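Local coordinates for protein YaeO (Vibrio cholerae serotype O1, PDB 6JIE) that inhibits Rho-dependent transcription termination by dissociating the Rho hexamer, and structurally resembles the RNA chaperone Hfq, at the interface of chains A and B. Residues are numbered along the deposited sequence; one frame, centred on the assembly and turned at random. Chains: chain A/B, YaeO.

The interface of chains A and B. Residues chain A 17, 19, 32-33, 69; chain B 11-12, 15-16.
Helix 9-15 of chain B lays one flank against the starts of two chain A strands, A:Pro19 opening strand 19-24 and A:Val33 opening strand 33-39, with A:Gly32 and the loop residue A:Leu69 beside them. B:Leu15 does most of the packing and buries more surface than any other residue of the patch. Its CG lies opposite the backbone N (chi1 174°), which sends the side chain off the helix toward chain A, where the two methyls part company. B:Leu15 CD1 meets A:Leu69 CD1 at 3.8 Å, the two side chains crossing nearly at right angles, while B:Leu15 CD2 lies 3.8 Å from A:Pro19 CB and also touches A:Val33 CG2. That same CD2 sits over the rim of one face of the B:Phe16 ring, so B:Phe16 backs the leucine from within its own chain. B:Phe16 barely touches chain A itself, its CZ coming 3.9 Å from A:Gly32 CA. One turn back along the helix, B:Leu12 turns CD1 onto A:Val33 CG2 at 3.9 Å, again roughly perpendicular, so this valine methyl is shared by both leucines. At the other end of the patch B:Glu11 stretches out its chain (chi2 -176°) and brings its carboxylate beside the proline ring, OE1 3.5 Å from A:Pro19 CD. A water links this carboxylate to chain A, 2.9 Å from B:Glu11 OE1 and 3.1 Å from the carbonyl O of A:His17. The patch thus joins the two copies mainly by aliphatic packing, with a water bridge from B:Glu11 to A:His17 at one edge, in an interface without exact two-fold symmetry that may or may not form in solution.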
# COMPACT_ATOMS: atom_id res chain seq x y z
N HIS A 17 -7.54 0.76 4.76
CA HIS A 17 -6.08 0.75 4.59
C HIS A 17 -5.69 1.20 3.19
O HIS A 17 -4.98 0.51 2.45
CB HIS A 17 -5.49 -0.62 4.90
CG HIS A 17 -5.64 -1.00 6.34
ND1 HIS A 17 -5.32 -0.14 7.37
CD2 HIS A 17 -6.11 -2.12 6.93
CE1 HIS A 17 -5.56 -0.72 8.52
NE2 HIS A 17 -6.03 -1.93 8.29
N PRO A 19 -3.88 3.17 0.17
CA PRO A 19 -2.62 3.86 -0.12
C PRO A 19 -2.90 5.33 -0.41
O PRO A 19 -3.74 5.64 -1.25
CB PRO A 19 -2.10 3.13 -1.36
CG PRO A 19 -3.34 2.62 -2.04
CD PRO A 19 -4.29 2.27 -0.91
N GLY A 32 2.15 6.45 1.81
CA GLY A 32 2.13 5.15 2.45
C GLY A 32 0.72 4.61 2.54
O GLY A 32 -0.16 5.02 1.79
N VAL A 33 0.53 3.69 3.48
CA VAL A 33 -0.76 3.05 3.71
C VAL A 33 -1.38 3.66 4.96
O VAL A 33 -0.74 3.72 6.02
CB VAL A 33 -0.60 1.53 3.85
CG1 VAL A 33 -1.96 0.87 4.15
CG2 VAL A 33 0.04 0.97 2.58
N LEU A 69 -3.70 6.91 -3.87
CA LEU A 69 -2.71 6.28 -4.73
C LEU A 69 -3.22 5.00 -5.38
O LEU A 69 -2.44 4.26 -5.98
CB LEU A 69 -1.42 6.00 -3.96
CG LEU A 69 -0.73 7.24 -3.39
CD1 LEU A 69 0.51 6.86 -2.60
CD2 LEU A 69 -0.39 8.23 -4.50
N GLU B 11 -0.88 -5.10 -3.12
CA GLU B 11 -0.96 -3.68 -3.43
C GLU B 11 0.19 -2.92 -2.79
O GLU B 11 0.85 -2.10 -3.43
CB GLU B 11 -2.31 -3.14 -2.96
CG GLU B 11 -2.56 -1.67 -3.20
CD GLU B 11 -3.89 -1.25 -2.61
OE1 GLU B 11 -4.00 -1.21 -1.36
OE2 GLU B 11 -4.83 -0.99 -3.39
N LEU B 12 0.46 -3.21 -1.51
CA LEU B 12 1.52 -2.54 -0.77
C LEU B 12 2.90 -2.84 -1.36
O LEU B 12 3.76 -1.95 -1.44
CB LEU B 12 1.44 -2.97 0.70
CG LEU B 12 2.49 -2.51 1.70
CD1 LEU B 12 1.86 -2.44 3.07
CD2 LEU B 12 3.65 -3.47 1.73
N LEU B 15 3.15 -0.70 -4.39
CA LEU B 15 3.23 0.70 -3.99
C LEU B 15 4.66 1.12 -3.70
O LEU B 15 5.10 2.20 -4.11
CB LEU B 15 2.37 0.95 -2.75
CG LEU B 15 2.44 2.32 -2.09
CD1 LEU B 15 1.98 3.37 -3.08
CD2 LEU B 15 1.62 2.36 -0.81
N PHE B 16 5.39 0.29 -2.98
CA PHE B 16 6.76 0.58 -2.57
C PHE B 16 7.80 -0.08 -3.46
O PHE B 16 9.00 0.00 -3.16
CB PHE B 16 6.98 0.12 -1.13
CG PHE B 16 6.12 0.84 -0.13
CD1 PHE B 16 6.03 2.23 -0.13
CD2 PHE B 16 5.41 0.14 0.82
CE1 PHE B 16 5.26 2.90 0.81
CE2 PHE B 16 4.63 0.81 1.76
CZ PHE B 16 4.56 2.19 1.75
O HOH W 1 -6.37 -1.11 0.25